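Porin (Acinetobacter baumannii AB307-0294, PDB 5DL7) probably works as an outer membrane porin, a beta-barrel channel that lets small solutes pass, with vanillate as a putative substrate. Local coordinates at residues N29-R34 against T409-D414; E63-F68 against A115-N120; L341-R346 against F370-K375. All coordinates share one frame; numbering follows the deposited sequence.

How the contacts relate
All three contacts are antiparallel strand pairings in the wall of one beta-barrel. Contact 1 joins the first strand, 22-36, to the last, 406-418, and so closes the barrel. Contacts 2 and 3 come between its two segments along the chain, contact 2 complete before contact 3 begins. Contact 3 is the nearer, its centre about 14 Å from that of contact 1; strand 384-395 stands between strands 363-375 and 406-418. Contact 2 lies apart, its centre about 41 Å from contact 1 and about 42 Å from contact 3. The same pairing builds the closed wall around the channel, with contact 1 shutting it and contact 2 probably at its periplasmic edge.

Contact 1: residues N29-R34 against T409-D414; sequences NFYFDR and TRLNVD. With C8E ((hydroxyethyloxy)tri(ethyloxy)octane), chain K.
Phe30 and Asn412 lie in the seam of the barrel, where the first strand meets the last. Segments 29-34 and 409-414 run antiparallel at 178°. Asn29, Tyr31 and Asp33 make paired backbone hydrogen bonds with Val413, Leu411 and Thr409, such as Tyr31 N to Leu411 O at 2.9 Å. Phe30, Phe32, Arg410 and Asn412 share the face consistent with the channel side. Here Asn412 ND2 lies 3.3 Å above the Phe30 ring plane, over its centre. The amide stands 66° to the ring, and its OD1 is bonded to Arg389. Arg410 runs extended beside Phe32, with NE 3.7 Å from Phe32 CE2. Arg34 NH2 and Arg410 NH2 approach to 4.1 Å; Glu408 forms salt bridges with both, probably offsetting their repulsion. Tyr31 and Leu411 meet detergent on the outer, probably lipid-facing side, where C8E C14 is 3.5 Å from Tyr31 CE1. Leu411 CD1 packs on Tyr31 CD2. C8E O21 donates to Asn29 OD1 at 3.1 Å; this oxygen also accepts from Trp49 NE1. Asp33 OD1 salt-bridges Arg47, and a water links its OD2 to Thr409 OG1. Backbone bonds continue from Phe30 and Phe32 to strand 46-58, and from Arg410 and Asn412 to strand 384-395.

Contact 2: residues E63-F68 against A115-N120; sequences EGTVGF and AKFRKN
Gly67 and Lys116 form the tight part of this contact, a hydrogen-bonded antiparallel pair at the start of strand 66-79 and the end of strand 105-117. Gly67 N donates to Lys116 O at 2.9 Å, and Lys116 N donates to Gly67 O at 2.8 Å. Each carbonyl also receives a CA-H contact: Val66 CA points at Lys116 O, and Ala115 CA lies 3.1 Å from Gly67 O. Ala115 CB meets the Phe68 ring, 3.8 Å from Phe68 CD1.

Toward the turns direct backbone bonding gives way to a looser surface contact. Phe117 CG is anti to the backbone N (chi1 177°), which sets the ring beside Thr65. Thr65 CG2 meets the ring edge in its plane, 3.6 Å from Phe117 CE1. Thr65 O also lies at this edge, 3.4 Å from Phe117 CD1. One ring face carries Arg118 CG over its centre. The CG2 branch of Val66 touches only lightly, 4.4 Å from Phe117 CD1, while Val66 CG1 lies nearer, against Lys116 O. Here a water replaces direct backbone bonding: it donates to Thr65 O at 2.6 Å and accepts from Arg118 N.

Phe117 and Asn120 bond each other through both backbone N-H and C=O groups. They close a tight 2:2 hairpin turn, close to type II', with Arg118 and Lys119 at its corners. Phe117 O accepts from both Asn120 N and Asn120 ND2, which come from opposite faces of its plane. Arg118 NE makes a salt bridge with Glu155, and Lys119 N bonds the same carboxylate. By the usual topology of porins, these short turns should lie at the periplasmic rim. The chemistry implies that backbone bonds hold the strand ends, while a water and light apolar touches join the turns.

Contact 3: residues L341-R346 against F370-K375; sequences LRFMTR and FDLGYK. With C8E ((hydroxyethyloxy)tri(ethyloxy)octane), chain F; C8E ((hydroxyethyloxy)tri(ethyloxy)octane), chain H.
The torsions of Thr345 and Phe370 bring hydroxyl and ring together. Thr345 OG1 is anti to its backbone N (chi1 -175°), and Phe370 CG sits beside its own backbone N (chi1 -61°). The two side chains lie alongside each other, with Thr345 OG1 over one face of the ring and 3.3 Å from Phe370 CE1. The hydroxyl is hydrogen-bonded to Glu369 O. Thr345 OG1 is also 3.4 Å from C1, the terminal carbon of C8E of chain H.

Phe343 lies on the same face of the sheet. Phe343 CZ reaches the edge of the Phe370 ring, 4.0 Å from Phe370 CD1. Atom C8 of the C8E of chain F lies 3.7 Å above one face of the Phe343 ring, toward the rim. Leu372 CD1 lies at the edge of the Phe343 ring and also touches Leu341 CD1 and Arg342 O. Tyr374 turns its ring edge to Leu341 N, which lies in the ring plane. This apolar row with bound detergent is consistent with the lipid-facing side of a porin wall.

The backbone holds it in register. Arg342 pairs with Gly373 and Met344 with Asp371 through two hydrogen bonds each, including Met344 N to Asp371 O at 2.8 Å. The face of Met344 and Asp371 is turned from the detergent, consistent with the channel side. There the Met344 chain bends, placing Met344 CE 3.8 Å from Asp371 OD2 and 3.5 Å above the Arg346 guanidinium. Asp371 makes a salt bridge with Arg387. Arg346 has salt bridges to Glu369 and Asp306 and a cation-pi contact with Phe307.

Segments 341-346 and 370-375 belong to the hairpin of strands 341-353 and 363-375. Strand 318-327 flanks it beyond Met344 and Arg346, and strand 384-395 beyond Asp371 and Tyr374.

Contact 1: residues N29-R34 against T409-D414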
loop_
_atom_site.group_PDB
_atom_site.type_symbol
_atom_site.label_atom_id
_atom_site.label_comp_id
_atom_site.label_asym_id
_atom_site.label_seq_id
_atom_site.Cartn_x
_atom_site.Cartn_y
_atom_site.Cartn_z
ATOM N N ASN A 29 -11.106 -0.780 -14.193
ATOM C CA ASN A 29 -11.876 -1.994 -14.146
ATOM C C ASN A 29 -10.947 -3.002 -13.393
ATOM O O ASN A 29 -9.761 -3.078 -13.772
ATOM C CB ASN A 29 -12.075 -2.464 -15.527
ATOM C CG ASN A 29 -13.017 -3.636 -15.572
ATOM O OD1 ASN A 29 -12.659 -4.726 -15.295
ATOM N ND2 ASN A 29 -14.257 -3.376 -15.812
ATOM N N PHE A 30 -11.431 -3.552 -12.319
ATOM C CA PHE A 30 -10.619 -4.382 -11.367
ATOM C C PHE A 30 -11.403 -5.694 -11.083
ATOM O O PHE A 30 -12.469 -5.658 -10.549
ATOM C CB PHE A 30 -10.437 -3.553 -10.165
ATOM C CG PHE A 30 -9.328 -3.975 -9.223
ATOM C CD1 PHE A 30 -8.963 -5.338 -8.979
ATOM C CD2 PHE A 30 -8.704 -3.001 -8.397
ATOM C CE1 PHE A 30 -7.923 -5.713 -8.121
ATOM C CE2 PHE A 30 -7.635 -3.361 -7.525
ATOM C CZ PHE A 30 -7.244 -4.711 -7.382
ATOM N N TYR A 31 -10.800 -6.809 -11.398
ATOM C CA TYR A 31 -11.330 -8.108 -10.962
ATOM C C TYR A 31 -10.382 -8.700 -9.927
ATOM O O TYR A 31 -9.139 -8.657 -10.152
ATOM C CB TYR A 31 -11.308 -9.061 -12.179
ATOM C CG TYR A 31 -11.734 -10.470 -11.855
ATOM C CD1 TYR A 31 -13.033 -10.718 -11.366
ATOM C CD2 TYR A 31 -10.838 -11.535 -11.884
ATOM C CE1 TYR A 31 -13.445 -12.014 -11.055
ATOM C CE2 TYR A 31 -11.239 -12.836 -11.534
ATOM C CZ TYR A 31 -12.564 -13.045 -11.147
ATOM O OH TYR A 31 -12.968 -14.304 -10.809
ATOM N N PHE A 32 -10.934 -9.182 -8.836
ATOM C CA PHE A 32 -10.133 -9.689 -7.693
ATOM C C PHE A 32 -10.710 -11.048 -7.339
ATOM O O PHE A 32 -11.899 -11.175 -7.177
ATOM C CB PHE A 32 -10.304 -8.759 -6.492
ATOM C CG PHE A 32 -9.550 -9.180 -5.238
ATOM C CD1 PHE A 32 -10.052 -10.194 -4.412
ATOM C CD2 PHE A 32 -8.358 -8.544 -4.871
ATOM C CE1 PHE A 32 -9.383 -10.599 -3.284
ATOM C CE2 PHE A 32 -7.672 -8.937 -3.708
ATOM C CZ PHE A 32 -8.179 -9.984 -2.942
ATOM N N ASP A 33 -9.839 -12.044 -7.342
ATOM C CA ASP A 33 -10.315 -13.420 -6.951
ATOM C C ASP A 33 -9.241 -14.004 -6.071
ATOM O O ASP A 33 -8.221 -14.487 -6.609
ATOM C CB ASP A 33 -10.405 -14.229 -8.218
ATOM C CG ASP A 33 -10.779 -15.780 -7.935
ATOM O OD1 ASP A 33 -11.576 -15.968 -6.964
ATOM O OD2 ASP A 33 -10.239 -16.706 -8.691
ATOM N N ARG A 34 -9.497 -14.181 -4.787
ATOM C CA ARG A 34 -8.566 -14.890 -3.915
ATOM C C ARG A 34 -9.328 -16.266 -3.622
ATOM O O ARG A 34 -10.227 -16.355 -2.836
ATOM C CB ARG A 34 -8.320 -14.110 -2.673
ATOM C CG ARG A 34 -7.453 -14.799 -1.621
ATOM C CD ARG A 34 -7.198 -14.032 -0.391
ATOM N NE ARG A 34 -6.296 -12.880 -0.709
ATOM C CZ ARG A 34 -6.200 -11.763 -0.038
ATOM N NH1 ARG A 34 -6.784 -11.582 1.121
ATOM N NH2 ARG A 34 -5.249 -10.853 -0.346
ATOM N N THR A 409 -5.835 -14.038 -8.068
ATOM C CA THR A 409 -5.673 -13.418 -9.349
ATOM C C THR A 409 -6.212 -11.942 -9.197
ATOM O O THR A 409 -7.190 -11.712 -8.510
ATOM C CB THR A 409 -6.638 -14.103 -10.362
ATOM O OG1 THR A 409 -6.198 -15.445 -10.526
ATOM C CG2 THR A 409 -6.566 -13.370 -11.624
ATOM N N ARG A 410 -5.483 -10.971 -9.689
ATOM C CA ARG A 410 -5.993 -9.598 -9.793
ATOM C C ARG A 410 -5.780 -9.193 -11.262
ATOM O O ARG A 410 -4.725 -9.335 -11.821
ATOM C CB ARG A 410 -5.205 -8.573 -8.920
ATOM C CG ARG A 410 -5.259 -8.890 -7.449
ATOM C CD ARG A 410 -4.436 -7.867 -6.576
ATOM N NE ARG A 410 -4.379 -8.391 -5.210
ATOM C CZ ARG A 410 -3.804 -7.739 -4.213
ATOM N NH1 ARG A 410 -3.310 -6.549 -4.404
ATOM N NH2 ARG A 410 -3.606 -8.350 -3.102
ATOM N N LEU A 411 -6.840 -8.680 -11.907
ATOM C CA LEU A 411 -6.781 -8.165 -13.267
ATOM C C LEU A 411 -7.229 -6.706 -13.256
ATOM O O LEU A 411 -8.225 -6.381 -12.614
ATOM C CB LEU A 411 -7.702 -8.957 -14.158
ATOM C CG LEU A 411 -7.442 -10.498 -14.208
ATOM C CD1 LEU A 411 -8.573 -11.202 -15.065
ATOM C CD2 LEU A 411 -6.042 -10.877 -14.653
ATOM N N ASN A 412 -6.468 -5.886 -13.894
ATOM C CA ASN A 412 -6.687 -4.460 -13.988
ATOM C C ASN A 412 -6.677 -3.940 -15.344
ATOM O O ASN A 412 -5.724 -4.210 -16.147
ATOM C CB ASN A 412 -5.626 -3.664 -13.161
ATOM C CG ASN A 412 -5.568 -4.096 -11.695
ATOM O OD1 ASN A 412 -4.849 -5.006 -11.251
ATOM N ND2 ASN A 412 -6.453 -3.452 -10.892
ATOM N N VAL A 413 -7.650 -3.126 -15.736
ATOM C CA VAL A 413 -7.527 -2.297 -16.932
ATOM C C VAL A 413 -7.808 -0.868 -16.513
ATOM O O VAL A 413 -8.843 -0.608 -15.886
ATOM C CB VAL A 413 -8.485 -2.713 -18.097
ATOM C CG1 VAL A 413 -8.316 -1.779 -19.216
ATOM C CG2 VAL A 413 -8.259 -4.217 -18.462
ATOM N N ASP A 414 -6.896 0.029 -16.773
ATOM C CA ASP A 414 -7.011 1.436 -16.395
ATOM C C ASP A 414 -6.765 2.390 -17.541
ATOM O O ASP A 414 -5.954 2.152 -18.501
ATOM C CB ASP A 414 -6.027 1.747 -15.269
ATOM C CG ASP A 414 -6.317 0.969 -13.923
ATOM O OD1 ASP A 414 -7.191 0.152 -13.752
ATOM O OD2 ASP A 414 -5.742 1.331 -12.902
HETATM O O12 C8E K . -16.864 -12.936 -12.990
HETATM C C13 C8E K . -16.599 -12.152 -14.129
HETATM C C14 C8E K . -15.133 -11.750 -14.153
HETATM O O15 C8E K . -14.765 -11.163 -15.406
HETATM C C16 C8E K . -13.342 -10.983 -15.607
HETATM C C17 C8E K . -13.245 -9.633 -16.265
HETATM O O18 C8E K . -11.934 -9.248 -16.675
HETATM C C19 C8E K . -11.719 -7.841 -16.463
HETATM C C20 C8E K . -10.257 -7.411 -16.528
HETATM O O21 C8E K . -9.977 -6.319 -15.565
HETATM O O HOH W 1 -7.581 -16.987 -8.569
#

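Contact 2: residues E63-F68 against A115-N120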
loop_
_atom_site.group_PDB
_atom_site.type_symbol
_atom_site.label_atom_id
_atom_site.label_comp_id
_atom_site.label_asym_id
_atom_site.label_seq_id
_atom_site.Cartn_x
_atom_site.Cartn_y
_atom_site.Cartn_z
ATOM N N GLU A 63 -1.633 34.362 -5.880
ATOM C CA GLU A 63 -0.414 35.192 -5.723
ATOM C C GLU A 63 -0.644 35.833 -4.408
ATOM O O GLU A 63 -1.769 36.078 -4.055
ATOM C CB GLU A 63 -0.234 36.260 -6.848
ATOM C CG GLU A 63 -0.303 35.781 -8.312
ATOM C CD GLU A 63 0.603 34.582 -8.754
ATOM O OE1 GLU A 63 1.088 33.724 -7.980
ATOM O OE2 GLU A 63 0.760 34.429 -9.985
ATOM N N GLY A 64 0.419 36.143 -3.691
ATOM C CA GLY A 64 0.297 36.865 -2.414
ATOM C C GLY A 64 1.486 36.356 -1.651
ATOM O O GLY A 64 2.072 35.335 -2.074
ATOM N N THR A 65 1.873 37.021 -0.557
ATOM C CA THR A 65 2.907 36.446 0.372
ATOM C C THR A 65 2.540 35.058 0.853
ATOM O O THR A 65 3.367 34.132 0.891
ATOM C CB THR A 65 3.133 37.400 1.526
ATOM O OG1 THR A 65 3.557 38.610 0.919
ATOM C CG2 THR A 65 4.202 36.921 2.417
ATOM N N VAL A 66 1.275 34.914 1.197
ATOM C CA VAL A 66 0.649 33.617 1.377
ATOM C C VAL A 66 -0.301 33.313 0.202
ATOM O O VAL A 66 -1.173 34.139 -0.057
ATOM C CB VAL A 66 -0.143 33.537 2.651
ATOM C CG1 VAL A 66 -0.660 32.143 2.773
ATOM C CG2 VAL A 66 0.739 33.827 3.810
ATOM N N GLY A 67 -0.150 32.151 -0.426
ATOM C CA GLY A 67 -0.983 31.765 -1.539
ATOM C C GLY A 67 -1.941 30.686 -1.031
ATOM O O GLY A 67 -1.622 29.945 -0.084
ATOM N N PHE A 68 -3.086 30.585 -1.704
ATOM C CA PHE A 68 -4.137 29.602 -1.281
ATOM C C PHE A 68 -4.502 28.755 -2.462
ATOM O O PHE A 68 -4.421 29.187 -3.605
ATOM C CB PHE A 68 -5.325 30.310 -0.773
ATOM C CG PHE A 68 -5.077 31.044 0.505
ATOM C CD1 PHE A 68 -4.975 30.335 1.707
ATOM C CD2 PHE A 68 -4.866 32.409 0.498
ATOM C CE1 PHE A 68 -4.678 31.041 2.882
ATOM C CE2 PHE A 68 -4.679 33.096 1.667
ATOM C CZ PHE A 68 -4.577 32.417 2.851
ATOM N N ALA A 115 -2.476 26.188 1.744
ATOM C CA ALA A 115 -1.841 27.469 1.807
ATOM C C ALA A 115 -0.299 27.349 1.754
ATOM O O ALA A 115 0.230 26.399 2.291
ATOM C CB ALA A 115 -2.167 28.171 3.131
ATOM N N LYS A 116 0.345 28.308 1.083
ATOM C CA LYS A 116 1.756 28.272 0.884
ATOM C C LYS A 116 2.411 29.600 1.215
ATOM O O LYS A 116 1.919 30.614 0.836
ATOM C CB LYS A 116 1.991 27.919 -0.549
ATOM C CG LYS A 116 3.461 27.831 -0.857
ATOM C CD LYS A 116 3.674 26.929 -2.006
ATOM C CE LYS A 116 3.967 27.707 -3.219
ATOM N NZ LYS A 116 4.989 26.838 -3.851
ATOM N N PHE A 117 3.495 29.502 1.959
ATOM C CA PHE A 117 4.390 30.602 2.265
ATOM C C PHE A 117 5.809 30.159 1.944
ATOM O O PHE A 117 6.278 29.201 2.507
ATOM C CB PHE A 117 4.304 30.928 3.787
ATOM C CG PHE A 117 5.258 32.003 4.226
ATOM C CD1 PHE A 117 5.117 33.262 3.722
ATOM C CD2 PHE A 117 6.283 31.733 5.136
ATOM C CE1 PHE A 117 5.981 34.307 4.050
ATOM C CE2 PHE A 117 7.142 32.779 5.521
ATOM C CZ PHE A 117 7.012 34.034 4.943
ATOM N N ARG A 118 6.502 30.884 1.044
ATOM C CA ARG A 118 7.725 30.336 0.488
ATOM C C ARG A 118 7.666 28.895 0.088
ATOM O O ARG A 118 6.820 28.525 -0.744
ATOM C CB ARG A 118 8.801 30.618 1.471
ATOM C CG ARG A 118 8.977 32.086 1.712
ATOM C CD ARG A 118 9.804 32.363 2.949
ATOM N NE ARG A 118 11.180 31.885 2.754
ATOM C CZ ARG A 118 12.181 32.611 2.232
ATOM N NH1 ARG A 118 12.032 33.872 1.831
ATOM N NH2 ARG A 118 13.378 32.067 2.133
ATOM N N LYS A 119 8.485 27.969 0.660
ATOM C CA LYS A 119 8.400 26.602 0.189
ATOM C C LYS A 119 7.786 25.695 1.326
ATOM O O LYS A 119 8.144 24.512 1.486
ATOM C CB LYS A 119 9.734 26.017 -0.302
ATOM C CG LYS A 119 10.479 26.888 -1.362
ATOM C CD LYS A 119 11.760 26.069 -1.698
ATOM C CE LYS A 119 12.758 26.685 -2.612
ATOM N NZ LYS A 119 12.120 26.617 -3.948
ATOM N N ASN A 120 6.909 26.310 2.147
ATOM C CA ASN A 120 6.215 25.661 3.249
ATOM C C ASN A 120 4.707 25.556 2.807
ATOM O O ASN A 120 4.137 26.584 2.289
ATOM C CB ASN A 120 6.250 26.482 4.465
ATOM C CG ASN A 120 7.687 26.793 4.919
ATOM O OD1 ASN A 120 8.368 25.857 5.283
ATOM N ND2 ASN A 120 8.169 28.044 4.665
HETATM O O HOH W 2 5.637 33.312 -0.083
#

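Contact 3: residues L341-R346 against F370-K375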
loop_
_atom_site.group_PDB
_atom_site.type_symbol
_atom_site.label_atom_id
_atom_site.label_comp_id
_atom_site.label_asym_id
_atom_site.label_seq_id
_atom_site.Cartn_x
_atom_site.Cartn_y
_atom_site.Cartn_z
ATOM N N LEU A 341 5.662 -2.827 -21.982
ATOM C CA LEU A 341 5.517 -4.137 -21.255
ATOM C C LEU A 341 6.565 -4.290 -20.217
ATOM O O LEU A 341 7.711 -3.905 -20.409
ATOM C CB LEU A 341 5.623 -5.299 -22.302
ATOM C CG LEU A 341 5.259 -6.686 -21.764
ATOM C CD1 LEU A 341 3.732 -6.722 -21.555
ATOM C CD2 LEU A 341 5.603 -7.701 -22.892
ATOM N N ARG A 342 6.148 -4.833 -19.073
ATOM C CA ARG A 342 6.959 -5.179 -17.909
ATOM C C ARG A 342 6.509 -6.529 -17.355
ATOM O O ARG A 342 5.302 -6.813 -17.349
ATOM C CB ARG A 342 6.877 -4.172 -16.745
ATOM C CG ARG A 342 7.540 -2.862 -17.121
ATOM C CD ARG A 342 7.475 -1.830 -15.949
ATOM N NE ARG A 342 8.470 -0.804 -16.347
ATOM C CZ ARG A 342 8.931 0.049 -15.510
ATOM N NH1 ARG A 342 9.874 0.920 -15.901
ATOM N NH2 ARG A 342 8.355 0.078 -14.299
ATOM N N PHE A 343 7.473 -7.335 -17.016
ATOM C CA PHE A 343 7.243 -8.639 -16.375
ATOM C C PHE A 343 7.988 -8.652 -15.070
ATOM O O PHE A 343 9.116 -8.232 -14.973
ATOM C CB PHE A 343 7.755 -9.773 -17.283
ATOM C CG PHE A 343 7.764 -11.115 -16.628
ATOM C CD1 PHE A 343 6.583 -11.816 -16.482
ATOM C CD2 PHE A 343 8.902 -11.656 -16.174
ATOM C CE1 PHE A 343 6.542 -13.101 -15.879
ATOM C CE2 PHE A 343 8.874 -12.926 -15.604
ATOM C CZ PHE A 343 7.695 -13.614 -15.469
ATOM N N MET A 344 7.349 -9.239 -14.037
ATOM C CA MET A 344 7.965 -9.551 -12.783
ATOM C C MET A 344 7.455 -10.910 -12.329
ATOM O O MET A 344 6.351 -11.265 -12.428
ATOM C CB MET A 344 7.753 -8.474 -11.656
ATOM C CG MET A 344 8.578 -8.618 -10.434
ATOM S SD MET A 344 7.548 -9.594 -9.302
ATOM C CE MET A 344 6.110 -8.395 -8.719
ATOM N N THR A 345 8.351 -11.578 -11.715
ATOM C CA THR A 345 8.066 -12.808 -10.845
ATOM C C THR A 345 8.931 -12.773 -9.599
ATOM O O THR A 345 10.029 -12.321 -9.581
ATOM C CB THR A 345 8.245 -14.168 -11.603
ATOM O OG1 THR A 345 7.875 -15.316 -10.860
ATOM C CG2 THR A 345 9.692 -14.387 -12.124
ATOM N N ARG A 346 8.394 -13.306 -8.493
ATOM C CA ARG A 346 9.032 -13.294 -7.233
ATOM C C ARG A 346 8.550 -14.373 -6.343
ATOM O O ARG A 346 7.410 -14.880 -6.604
ATOM C CB ARG A 346 8.800 -11.954 -6.588
ATOM C CG ARG A 346 7.379 -11.591 -6.312
ATOM C CD ARG A 346 7.331 -10.175 -5.642
ATOM N NE ARG A 346 5.938 -9.764 -5.461
ATOM C CZ ARG A 346 5.582 -8.700 -4.785
ATOM N NH1 ARG A 346 6.473 -7.794 -4.276
ATOM N NH2 ARG A 346 4.258 -8.414 -4.738
ATOM N N PHE A 370 3.491 -13.853 -10.105
ATOM C CA PHE A 370 3.686 -13.375 -11.498
ATOM C C PHE A 370 2.925 -12.102 -11.742
ATOM O O PHE A 370 1.832 -11.982 -11.269
ATOM C CB PHE A 370 3.233 -14.388 -12.537
ATOM C CG PHE A 370 3.974 -15.625 -12.442
ATOM C CD1 PHE A 370 5.207 -15.715 -13.092
ATOM C CD2 PHE A 370 3.542 -16.712 -11.661
ATOM C CE1 PHE A 370 6.036 -16.868 -13.048
ATOM C CE2 PHE A 370 4.332 -17.903 -11.615
ATOM C CZ PHE A 370 5.603 -17.945 -12.271
ATOM N N ASP A 371 3.567 -11.117 -12.437
ATOM C CA ASP A 371 2.995 -9.795 -12.666
ATOM C C ASP A 371 3.380 -9.419 -14.087
ATOM O O ASP A 371 4.534 -9.275 -14.332
ATOM C CB ASP A 371 3.589 -8.862 -11.628
ATOM C CG ASP A 371 3.076 -7.458 -11.647
ATOM O OD1 ASP A 371 2.268 -7.032 -12.472
ATOM O OD2 ASP A 371 3.351 -6.710 -10.627
ATOM N N LEU A 372 2.420 -9.273 -14.928
ATOM C CA LEU A 372 2.565 -8.782 -16.329
ATOM C C LEU A 372 1.742 -7.575 -16.543
ATOM O O LEU A 372 0.560 -7.615 -16.286
ATOM C CB LEU A 372 2.161 -9.854 -17.288
ATOM C CG LEU A 372 2.627 -9.627 -18.728
ATOM C CD1 LEU A 372 4.097 -9.578 -18.904
ATOM C CD2 LEU A 372 1.965 -10.693 -19.555
ATOM N N GLY A 373 2.393 -6.428 -16.891
ATOM C CA GLY A 373 1.681 -5.138 -17.074
ATOM C C GLY A 373 2.065 -4.529 -18.406
ATOM O O GLY A 373 3.247 -4.710 -18.885
ATOM N N TYR A 374 1.097 -3.916 -19.109
ATOM C CA TYR A 374 1.317 -3.267 -20.341
ATOM C C TYR A 374 0.630 -1.925 -20.371
ATOM O O TYR A 374 -0.592 -1.863 -20.069
ATOM C CB TYR A 374 0.788 -4.072 -21.520
ATOM C CG TYR A 374 1.005 -3.454 -22.859
ATOM C CD1 TYR A 374 2.296 -3.153 -23.328
ATOM C CD2 TYR A 374 -0.051 -3.150 -23.676
ATOM C CE1 TYR A 374 2.495 -2.512 -24.513
ATOM C CE2 TYR A 374 0.207 -2.498 -24.887
ATOM C CZ TYR A 374 1.490 -2.230 -25.254
ATOM O OH TYR A 374 1.594 -1.647 -26.475
ATOM N N LYS A 375 1.431 -0.908 -20.629
ATOM C CA LYS A 375 0.876 0.462 -20.831
ATOM C C LYS A 375 1.204 0.973 -22.187
ATOM O O LYS A 375 2.329 1.045 -22.547
ATOM C CB LYS A 375 1.463 1.418 -19.804
ATOM C CG LYS A 375 1.276 1.270 -18.314
ATOM C CD LYS A 375 1.536 2.723 -17.787
ATOM C CE LYS A 375 1.418 3.750 -18.937
ATOM N NZ LYS A 375 0.827 5.035 -18.547
HETATM C C1 C8E F . 4.411 -11.030 -25.018
HETATM C C2 C8E F . 5.583 -11.477 -24.145
HETATM C C3 C8E F . 5.228 -11.745 -22.660
HETATM C C4 C8E F . 6.479 -12.309 -21.976
HETATM C C5 C8E F . 6.391 -12.636 -20.505
HETATM C C6 C8E F . 7.459 -13.532 -19.983
HETATM C C7 C8E F . 8.720 -12.798 -19.868
HETATM C C8 C8E F . 9.695 -13.626 -19.217
HETATM O O9 C8E F . 10.558 -12.550 -19.489
HETATM C C10 C8E F . 11.949 -12.294 -19.455
HETATM C C11 C8E F . 12.111 -11.808 -20.840
HETATM O O12 C8E F . 13.386 -11.289 -21.301
HETATM C C13 C8E F . 14.192 -12.100 -22.242
HETATM C C14 C8E F . 15.112 -11.253 -23.133
HETATM O O15 C8E F . 16.560 -11.494 -22.994
HETATM C C16 C8E F . 17.389 -10.434 -23.528
HETATM C C17 C8E F . 18.887 -10.573 -23.144
HETATM O O18 C8E F . 19.576 -9.668 -22.242
HETATM C C19 C8E F . 19.614 -8.242 -22.574
HETATM C C20 C8E F . 18.222 -7.698 -22.978
HETATM O O21 C8E F . 17.774 -6.370 -22.704
HETATM C C1 C8E H . 10.384 -16.655 -8.972
HETATM C C2 C8E H . 11.643 -15.909 -8.869
HETATM C C3 C8E H . 12.522 -16.289 -9.999
HETATM C C4 C8E H . 13.915 -15.819 -9.739
HETATM C C5 C8E H . 14.856 -15.750 -10.885
HETATM C C6 C8E H . 16.325 -16.067 -10.686
HETATM C C7 C8E H . 17.231 -15.249 -11.619
HETATM C C8 C8E H . 18.681 -15.727 -11.933
HETATM O O9 C8E H . 19.208 -14.756 -12.884
HETATM C C10 C8E H . 20.479 -14.888 -13.538
HETATM C C11 C8E H . 20.431 -14.235 -14.940
HETATM O O12 C8E H . 19.590 -13.043 -14.991
HETATM C C13 C8E H . 19.580 -12.302 -16.226
HETATM C C14 C8E H . 20.868 -11.493 -16.409
HETATM O O15 C8E H . 20.841 -10.795 -17.647
HETATM C C16 C8E H . 21.993 -11.018 -18.522
#